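Local coordinates for actin-related protein 8 (Homo sapiens, PDB 4FO0) that binds ATP and serves as an actin-family subunit of the INO80 chromatin-remodelling complex, with low basal ATPase activity and no ability to polymerise, at residues M112-L117 / P342-Q347; A140-P145 / N305-L310; Q292-P297 / F348-E353. One frame throughout, in Å; residues are numbered along the deposited sequence.

Contact 1: M112-L117 / P342-Q347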
loop_
_atom_site.group_PDB
_atom_site.type_symbol
_atom_site.label_atom_id
_atom_site.label_comp_id
_atom_site.label_asym_id
_atom_site.label_seq_id
_atom_site.Cartn_x
_atom_site.Cartn_y
_atom_site.Cartn_z
ATOM N N MET A 112 11.454 30.101 -11.988
ATOM C CA MET A 112 10.052 30.089 -11.555
ATOM C C MET A 112 9.883 30.448 -10.080
ATOM O O MET A 112 10.557 29.883 -9.208
ATOM C CB MET A 112 9.400 28.715 -11.791
ATOM C CG MET A 112 9.359 28.241 -13.236
ATOM S SD MET A 112 8.486 29.318 -14.395
ATOM C CE MET A 112 7.768 30.545 -13.297
ATOM N N ARG A 113 8.973 31.382 -9.810
ATOM C CA ARG A 113 8.562 31.688 -8.442
ATOM C C ARG A 113 7.090 31.382 -8.290
ATOM O O ARG A 113 6.320 31.511 -9.244
ATOM C CB ARG A 113 8.817 33.151 -8.095
ATOM C CG ARG A 113 10.283 33.494 -7.980
ATOM C CD ARG A 113 11.045 32.388 -7.266
ATOM N NE ARG A 113 12.481 32.670 -7.207
ATOM C CZ ARG A 113 13.380 32.235 -8.088
ATOM N NH1 ARG A 113 13.007 31.478 -9.117
ATOM N NH2 ARG A 113 14.659 32.557 -7.938
ATOM N N PRO A 114 6.691 30.959 -7.087
ATOM C CA PRO A 114 5.281 30.649 -6.819
ATOM C C PRO A 114 4.426 31.922 -6.734
ATOM O O PRO A 114 4.883 32.967 -6.273
ATOM C CB PRO A 114 5.328 29.932 -5.466
ATOM C CG PRO A 114 6.586 30.440 -4.818
ATOM C CD PRO A 114 7.562 30.707 -5.925
ATOM N N ALA A 115 3.200 31.831 -7.229
ATOM C CA ALA A 115 2.225 32.882 -7.059
ATOM C C ALA A 115 1.430 32.518 -5.811
ATOM O O ALA A 115 1.359 31.340 -5.453
ATOM C CB ALA A 115 1.314 32.932 -8.263
ATOM N N ILE A 116 0.848 33.504 -5.124
ATOM C CA ILE A 116 -0.064 33.143 -4.040
ATOM C C ILE A 116 -1.521 33.142 -4.516
ATOM O O ILE A 116 -1.974 34.058 -5.209
ATOM C CB ILE A 116 0.130 33.938 -2.697
ATOM C CG1 ILE A 116 -0.819 35.111 -2.626
ATOM C CG2 ILE A 116 1.599 34.367 -2.451
ATOM C CD1 ILE A 116 -0.323 36.272 -3.404
ATOM N N LEU A 117 -2.230 32.071 -4.184
ATOM C CA LEU A 117 -3.631 31.946 -4.547
ATOM C C LEU A 117 -4.474 32.571 -3.451
ATOM O O LEU A 117 -5.551 33.093 -3.713
ATOM C CB LEU A 117 -4.008 30.481 -4.692
ATOM C CG LEU A 117 -3.390 29.715 -5.855
ATOM C CD1 LEU A 117 -4.062 28.356 -5.979
ATOM C CD2 LEU A 117 -3.547 30.516 -7.130
ATOM N N PRO A 342 1.028 30.377 2.988
ATOM C CA PRO A 342 -0.014 30.845 2.066
ATOM C C PRO A 342 -0.457 29.738 1.130
ATOM O O PRO A 342 0.228 28.726 1.062
ATOM C CB PRO A 342 0.679 31.956 1.287
ATOM C CG PRO A 342 2.159 31.734 1.507
ATOM C CD PRO A 342 2.329 31.040 2.783
ATOM N N ALA A 343 -1.586 29.906 0.448
ATOM C CA ALA A 343 -1.939 28.984 -0.640
ATOM C C ALA A 343 -1.073 29.346 -1.832
ATOM O O ALA A 343 -1.247 30.420 -2.419
ATOM C CB ALA A 343 -3.422 29.084 -1.011
ATOM N N LEU A 344 -0.138 28.457 -2.166
ATOM C CA LEU A 344 0.844 28.687 -3.228
ATOM C C LEU A 344 0.562 27.909 -4.503
ATOM O O LEU A 344 0.105 26.761 -4.472
ATOM C CB LEU A 344 2.231 28.321 -2.734
ATOM C CG LEU A 344 2.755 29.194 -1.605
ATOM C CD1 LEU A 344 3.976 28.539 -0.993
ATOM C CD2 LEU A 344 3.113 30.567 -2.143
ATOM N N LEU A 345 0.844 28.546 -5.630
ATOM C CA LEU A 345 0.734 27.890 -6.926
ATOM C C LEU A 345 2.063 27.968 -7.669
ATOM O O LEU A 345 2.599 29.053 -7.868
ATOM C CB LEU A 345 -0.343 28.545 -7.768
ATOM C CG LEU A 345 -0.435 27.939 -9.157
ATOM C CD1 LEU A 345 -1.082 26.574 -9.053
ATOM C CD2 LEU A 345 -1.216 28.850 -10.071
ATOM N N TYR A 346 2.575 26.804 -8.068
ATOM C CA TYR A 346 3.863 26.671 -8.745
ATOM C C TYR A 346 3.726 26.245 -10.210
ATOM O O TYR A 346 3.023 25.277 -10.529
ATOM C CB TYR A 346 4.705 25.609 -8.048
ATOM C CG TYR A 346 5.358 26.042 -6.760
ATOM C CD1 TYR A 346 6.652 26.554 -6.762
ATOM C CD2 TYR A 346 4.709 25.895 -5.539
ATOM C CE1 TYR A 346 7.275 26.934 -5.593
ATOM C CE2 TYR A 346 5.325 26.283 -4.350
ATOM C CZ TYR A 346 6.605 26.803 -4.388
ATOM O OH TYR A 346 7.236 27.189 -3.227
ATOM N N GLN A 347 4.409 26.963 -11.097
ATOM C CA GLN A 347 4.635 26.484 -12.460
ATOM C C GLN A 347 5.888 25.626 -12.490
ATOM O O GLN A 347 6.907 25.966 -11.878
ATOM C CB GLN A 347 4.861 27.645 -13.432
ATOM C CG GLN A 347 3.797 28.707 -13.420
ATOM C CD GLN A 347 2.425 28.139 -13.681
ATOM O OE1 GLN A 347 2.207 27.418 -14.657
ATOM N NE2 GLN A 347 1.484 28.453 -12.800
HETATM O O HOH W 1 6.118 28.753 -10.305
#
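Ala115 and Leu345 form an antiparallel hydrogen-bonded pair: Ala115 N gives to Leu345 O at 2.9 Å, and Leu345 N gives back to Ala115 O at 2.8 Å along a nearly straight path (169° at the hydrogen). Leu117 N adds a third backbone bond, to Ala343 O, and Ile116 sits against Leu344 in the non-hydrogen-bonded position. Beyond Pro114 a water stands between the strands; it accepts from Gln347 N at 2.6 Å and donates weakly to Arg113 O. The pairing makes 115-118 an outer strand of a three-stranded antiparallel sheet, with 343-350 in the middle and 330-336 beyond.

Among the side chains, Pro114 and Tyr346 lie side by side, pointing the same way. Pro114 CB stands 3.6 Å from the ring centroid, 14° off the normal, a CH-pi contact over the face, with CG close to CE1 and CZ. Phe334 meets the same tyrosine with its ring almost parallel. An alanine in place of Tyr346 would probably leave the Pro114 ring without its aromatic bed and Phe334 without its neighbour. On the sheet face of Ala115 and Leu345, Leu117 CG and CD2 rest on Leu345 CB, each at 3.8 Å. At the far end Met112 CG, beside its own backbone N (chi1 -61°), lies 3.6 Å from Gln347 O, and the bends at chi2 and chi3 bring SD and CE near Gln347 CB, while the Gln347 amide turns away to Glu333.

The chemistry is that of an edge strand: main-chain bonds fix the register and apolar groups press from both faces.

Contact 2: A140-P145 / N305-L310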
loop_
_atom_site.group_PDB
_atom_site.type_symbol
_atom_site.label_atom_id
_atom_site.label_comp_id
_atom_site.label_asym_id
_atom_site.label_seq_id
_atom_site.Cartn_x
_atom_site.Cartn_y
_atom_site.Cartn_z
ATOM N N ALA A 140 -3.673 13.083 13.422
ATOM C CA ALA A 140 -2.294 12.810 13.773
ATOM C C ALA A 140 -1.332 13.395 12.733
ATOM O O ALA A 140 -0.316 13.991 13.103
ATOM C CB ALA A 140 -2.075 11.328 13.961
ATOM N N LEU A 141 -1.659 13.260 11.445
ATOM C CA LEU A 141 -0.775 13.768 10.397
ATOM C C LEU A 141 -0.585 15.272 10.511
ATOM O O LEU A 141 0.457 15.801 10.120
ATOM C CB LEU A 141 -1.308 13.454 9.006
ATOM C CG LEU A 141 -1.438 12.003 8.556
ATOM C CD1 LEU A 141 -2.128 11.955 7.213
ATOM C CD2 LEU A 141 -0.090 11.350 8.465
ATOM N N TYR A 142 -1.596 15.952 11.048
ATOM C CA TYR A 142 -1.624 17.415 11.077
ATOM C C TYR A 142 -1.164 18.060 12.381
ATOM O O TYR A 142 -1.353 19.252 12.606
ATOM C CB TYR A 142 -3.006 17.912 10.701
ATOM C CG TYR A 142 -3.155 17.994 9.222
ATOM C CD1 TYR A 142 -3.480 16.870 8.479
ATOM C CD2 TYR A 142 -2.928 19.187 8.555
ATOM C CE1 TYR A 142 -3.604 16.937 7.110
ATOM C CE2 TYR A 142 -3.052 19.269 7.193
ATOM C CZ TYR A 142 -3.385 18.140 6.472
ATOM O OH TYR A 142 -3.505 18.222 5.107
ATOM N N VAL A 143 -0.564 17.263 13.243
ATOM C CA VAL A 143 0.061 17.797 14.424
ATOM C C VAL A 143 1.318 18.573 14.025
ATOM O O VAL A 143 2.191 18.044 13.335
ATOM C CB VAL A 143 0.395 16.661 15.401
ATOM C CG1 VAL A 143 1.282 17.158 16.528
ATOM C CG2 VAL A 143 -0.904 16.047 15.935
ATOM N N ASN A 144 1.374 19.839 14.424
ATOM C CA ASN A 144 2.563 20.656 14.260
ATOM C C ASN A 144 3.783 19.860 14.724
ATOM O O ASN A 144 3.793 19.324 15.821
ATOM C CB ASN A 144 2.407 21.938 15.070
ATOM C CG ASN A 144 3.554 22.922 14.864
ATOM O OD1 ASN A 144 4.697 22.542 14.614
ATOM N ND2 ASN A 144 3.245 24.202 14.999
ATOM N N PRO A 145 4.801 19.750 13.863
ATOM C CA PRO A 145 6.017 18.972 14.140
ATOM C C PRO A 145 6.737 19.486 15.380
ATOM O O PRO A 145 7.539 18.759 15.971
ATOM C CB PRO A 145 6.890 19.234 12.916
ATOM C CG PRO A 145 5.986 19.759 11.886
ATOM C CD PRO A 145 4.830 20.395 12.541
ATOM N N ASN A 305 9.578 15.301 6.610
ATOM C CA ASN A 305 8.469 16.158 6.970
ATOM C C ASN A 305 7.114 15.626 6.429
ATOM O O ASN A 305 6.939 15.427 5.234
ATOM C CB ASN A 305 8.772 17.576 6.474
ATOM C CG ASN A 305 7.651 18.547 6.759
ATOM O OD1 ASN A 305 6.632 18.590 6.046
ATOM N ND2 ASN A 305 7.823 19.335 7.807
ATOM N N LYS A 306 6.162 15.393 7.322
ATOM C CA LYS A 306 4.884 14.780 6.956
ATOM C C LYS A 306 4.124 15.518 5.873
ATOM O O LYS A 306 3.559 14.891 4.968
ATOM C CB LYS A 306 3.981 14.632 8.182
ATOM C CG LYS A 306 4.004 13.259 8.810
ATOM C CD LYS A 306 4.460 13.298 10.267
ATOM C CE LYS A 306 3.469 14.036 11.150
ATOM N NZ LYS A 306 4.201 14.920 12.106
ATOM N N MET A 307 4.086 16.845 5.982
ATOM C CA MET A 307 3.342 17.665 5.027
ATOM C C MET A 307 3.950 17.555 3.626
ATOM O O MET A 307 3.231 17.406 2.639
ATOM C CB MET A 307 3.281 19.135 5.484
ATOM C CG MET A 307 2.402 19.398 6.713
ATOM S SD MET A 307 0.665 19.028 6.389
ATOM C CE MET A 307 0.514 17.443 7.211
ATOM N N ASP A 308 5.279 17.644 3.560
ATOM C CA ASP A 308 6.029 17.471 2.330
ATOM C C ASP A 308 5.778 16.097 1.727
ATOM O O ASP A 308 5.572 15.954 0.515
ATOM C CB ASP A 308 7.523 17.634 2.604
ATOM C CG ASP A 308 7.894 19.064 2.964
ATOM O OD1 ASP A 308 7.054 19.962 2.752
ATOM O OD2 ASP A 308 9.027 19.292 3.447
ATOM N N CYS A 309 5.802 15.085 2.582
ATOM C CA CYS A 309 5.561 13.731 2.142
ATOM C C CYS A 309 4.193 13.556 1.526
ATOM O O CYS A 309 4.054 12.877 0.510
ATOM C CB CYS A 309 5.778 12.756 3.284
ATOM S SG CYS A 309 7.519 12.558 3.578
ATOM N N LEU A 310 3.181 14.167 2.126
ATOM C CA LEU A 310 1.847 14.137 1.525
ATOM C C LEU A 310 1.884 14.809 0.154
ATOM O O LEU A 310 1.241 14.355 -0.794
ATOM C CB LEU A 310 0.808 14.811 2.437
ATOM C CG LEU A 310 0.541 14.101 3.764
ATOM C CD1 LEU A 310 -0.355 14.942 4.630
ATOM C CD2 LEU A 310 -0.100 12.746 3.521
#
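Met307 reaches across to Tyr142 and lays its methyl over the ring: CE is 3.9 Å from the centroid and only 5° off the normal. The sulfur follows obliquely, SD lying 4.3 Å from the same centroid and nearest to CE2, which makes this a Met-aromatic contact. Side chain and ring cross at about a right angle. The methyl also meets the main chain, with CE 3.3 Å from Leu141 O. That oxygen has a second neighbour in Lys306, whose CE lies 3.6 Å away. Past this point the lysine, bent at chi2, chi3 and chi4, carries NZ to 3.9 Å from Val143 O and hydrogen-bonds a glycerol, probably from the crystallisation liquor. A looser apolar touch joins Leu141 CD1 to Leu310 CD2 at 4.3 Å.

In the actin fold these two segments belong to the lobes that face each other across the mouth of the nucleotide cleft: 140-145 comes with the sheet of strands 38-47, 134-136 and 149-152, corresponding to subdomain 2, and 305-310 starts a helix of what corresponds to subdomain 4. The nearest atoms of the Leu310 side chain and the bound ATP are about 9 Å apart.

Behind the first shell, Asn305 is the N-cap of helix 306-319; its OD1 accepts from Asp308 N at 3.0 Å, in the carbonyl plane, a cap that probably helps to hold the first turn, which carries Lys306 and Met307. Asp308 is held in turn by Tyr298 OH and Gln302 N. Across the cleft, Leu141 packs on Pro41 and Val43 of strand 38-47, and the Tyr142 and Thr126 backbones are bonded.

Contact 3: Q292-P297 / F348-E353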
loop_
_atom_site.group_PDB
_atom_site.type_symbol
_atom_site.label_atom_id
_atom_site.label_comp_id
_atom_site.label_asym_id
_atom_site.label_seq_id
_atom_site.Cartn_x
_atom_site.Cartn_y
_atom_site.Cartn_z
ATOM N N GLN A 292 14.157 16.958 -8.260
ATOM C CA GLN A 292 15.192 17.864 -7.797
ATOM C C GLN A 292 16.182 18.145 -8.917
ATOM O O GLN A 292 16.525 19.298 -9.172
ATOM C CB GLN A 292 15.909 17.287 -6.602
ATOM C CG GLN A 292 15.196 17.495 -5.306
ATOM C CD GLN A 292 15.974 16.889 -4.161
ATOM O OE1 GLN A 292 16.089 15.664 -4.055
ATOM N NE2 GLN A 292 16.540 17.740 -3.312
ATOM N N ARG A 293 16.629 17.090 -9.593
ATOM C CA ARG A 293 17.542 17.251 -10.717
ATOM C C ARG A 293 16.959 18.153 -11.814
ATOM O O ARG A 293 17.692 18.822 -12.526
ATOM C CB ARG A 293 17.959 15.889 -11.287
ATOM C CG ARG A 293 18.780 15.052 -10.327
ATOM C CD ARG A 293 18.530 13.545 -10.505
ATOM N NE ARG A 293 19.339 12.937 -11.565
ATOM C CZ ARG A 293 18.939 12.765 -12.824
ATOM N NH1 ARG A 293 19.759 12.197 -13.700
ATOM N NH2 ARG A 293 17.726 13.153 -13.214
ATOM N N ALA A 294 15.640 18.180 -11.947
ATOM C CA ALA A 294 15.009 19.066 -12.923
ATOM C C ALA A 294 14.737 20.474 -12.377
ATOM O O ALA A 294 14.026 21.254 -13.013
ATOM C CB ALA A 294 13.724 18.451 -13.441
ATOM N N GLY A 295 15.280 20.795 -11.200
ATOM C CA GLY A 295 15.057 22.100 -10.591
ATOM C C GLY A 295 13.705 22.323 -9.919
ATOM O O GLY A 295 13.113 23.398 -10.019
ATOM N N PHE A 296 13.220 21.298 -9.233
ATOM C CA PHE A 296 11.987 21.360 -8.449
ATOM C C PHE A 296 11.891 22.644 -7.630
ATOM O O PHE A 296 12.714 22.885 -6.739
ATOM C CB PHE A 296 11.956 20.154 -7.518
ATOM C CG PHE A 296 10.683 19.992 -6.776
ATOM C CD1 PHE A 296 9.475 19.887 -7.461
ATOM C CD2 PHE A 296 10.688 19.918 -5.385
ATOM C CE1 PHE A 296 8.281 19.719 -6.761
ATOM C CE2 PHE A 296 9.510 19.749 -4.685
ATOM C CZ PHE A 296 8.300 19.645 -5.373
ATOM N N PRO A 297 10.867 23.462 -7.908
ATOM C CA PRO A 297 10.873 24.843 -7.419
ATOM C C PRO A 297 10.624 24.955 -5.915
ATOM O O PRO A 297 10.953 25.977 -5.330
ATOM C CB PRO A 297 9.743 25.508 -8.215
ATOM C CG PRO A 297 9.067 24.399 -9.000
ATOM C CD PRO A 297 9.570 23.100 -8.490
ATOM N N PHE A 348 5.841 24.509 -13.196
ATOM C CA PHE A 348 7.117 23.960 -13.636
ATOM C C PHE A 348 7.065 22.939 -14.733
ATOM O O PHE A 348 6.001 22.423 -15.091
ATOM C CB PHE A 348 8.001 23.513 -12.479
ATOM C CG PHE A 348 7.797 22.106 -12.066
ATOM C CD1 PHE A 348 8.889 21.334 -11.667
ATOM C CD2 PHE A 348 6.527 21.560 -12.026
ATOM C CE1 PHE A 348 8.720 20.032 -11.259
ATOM C CE2 PHE A 348 6.342 20.248 -11.624
ATOM C CZ PHE A 348 7.439 19.485 -11.238
ATOM N N ARG A 349 8.239 22.689 -15.293
ATOM C CA ARG A 349 8.342 21.895 -16.506
ATOM C C ARG A 349 8.902 20.508 -16.209
ATOM O O ARG A 349 9.929 20.381 -15.552
ATOM C CB ARG A 349 9.222 22.632 -17.491
ATOM C CG ARG A 349 8.876 22.386 -18.917
ATOM C CD ARG A 349 9.629 23.369 -19.776
ATOM N NE ARG A 349 8.768 24.475 -20.169
ATOM C CZ ARG A 349 9.203 25.554 -20.804
ATOM N NH1 ARG A 349 10.494 25.668 -21.094
ATOM N NH2 ARG A 349 8.356 26.519 -21.138
ATOM N N LEU A 350 8.203 19.473 -16.667
ATOM C CA LEU A 350 8.649 18.101 -16.438
ATOM C C LEU A 350 8.777 17.299 -17.709
ATOM O O LEU A 350 7.962 17.428 -18.634
ATOM C CB LEU A 350 7.692 17.370 -15.504
ATOM C CG LEU A 350 8.116 17.470 -14.049
ATOM C CD1 LEU A 350 7.256 16.579 -13.184
ATOM C CD2 LEU A 350 9.593 17.126 -13.938
ATOM N N GLY A 351 9.782 16.432 -17.725
ATOM C CA GLY A 351 9.971 15.511 -18.831
ATOM C C GLY A 351 9.795 14.044 -18.488
ATOM O O GLY A 351 8.704 13.570 -18.160
ATOM N N ASP A 352 10.894 13.315 -18.557
ATOM C CA ASP A 352 10.827 11.865 -18.524
ATOM C C ASP A 352 10.722 11.348 -17.095
ATOM O O ASP A 352 10.219 10.246 -16.838
ATOM C CB ASP A 352 12.028 11.280 -19.267
ATOM C CG ASP A 352 12.098 11.748 -20.721
ATOM O OD1 ASP A 352 11.040 11.796 -21.400
ATOM O OD2 ASP A 352 13.214 12.088 -21.175
ATOM N N GLU A 353 11.189 12.156 -16.154
ATOM C CA GLU A 353 10.969 11.853 -14.753
ATOM C C GLU A 353 9.541 11.301 -14.484
ATOM O O GLU A 353 9.357 10.398 -13.671
ATOM C CB GLU A 353 11.264 13.094 -13.923
ATOM C CG GLU A 353 11.077 14.383 -14.701
ATOM C CD GLU A 353 12.314 14.826 -15.468
ATOM O OE1 GLU A 353 12.148 15.353 -16.585
ATOM O OE2 GLU A 353 13.446 14.679 -14.950
#
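Ala294 and Leu350 bring their backbones to within 7.3 Å between CA atoms, where the end of helix 280-293 passes the end of strand 343-350. The helix stops in a Schellman motif: Gly295, with its positive phi of 77°, is the C-prime residue, Gly295 N bonds to Gln292 O at 2.8 Å, and Phe296 N reaches back to Met291 O. The strand ends after Leu350, and Glu353 folds back so that OE1 accepts from Gly351 N at 2.8 Å through its anti lone pair.

Phe348 carries most of the side-chain contact. Its CG sits between the backbone N and the carbonyl carbon (chi1 90°), and the ring takes Pro297 and Phe296 at neighbouring atoms. Pro297 CG lies 3.7 Å from Phe348 CB, and CD of the proline is close to CD1. Next to it Phe296 turns its edge toward the Phe348 face in an offset edge-to-face pair, planes at 68° and centroids 6.0 Å apart; the closest atoms are Phe296 CD1 and Phe348 CE1. Met291 and Phe319 pack on the same Phe348 side chain. Further along the strand, Ala294 CB touches Leu350 CD2 at 4.4 Å and stands 4.1 Å from Glu353 OE2.

The direct contact is therefore almost wholly apolar, and buried. A polar link is supplied by Asn109, which gives ND2 to Ala294 O and accepts from Arg349 N on OD1, so that one side-chain amide bonds to the backbone of both segments. Arg293 NH2, 4.9 Å from Glu353 OE2 and not in contact with it, could add a mild electrostatic attraction.

In the fold
From the N terminus the chain first lays down 112-117, an edge of the three-stranded sheet, and then 140-145, between strands 134-136 and 149-152 of the large sheet. Segments 292-297 and 305-310, at neighbouring helices, come next. Contact 2 closes first, at 305-310, nested within the loop of contact 1, which closes at 342-347 and pairs strand 115-118 with 343-350. Contact 3 opens at 292-297, inside both loops, and closes last at 348-353, crossing both and packing the end of helix 280-293 on strand 343-350. Contacts 1 and 3 touch where Tyr346 CD1 meets Pro297 CB at 3.6 Å. Contact 2 stands apart, linking the lobes nearer the ATP, about 20 Å from contact 1 between centres.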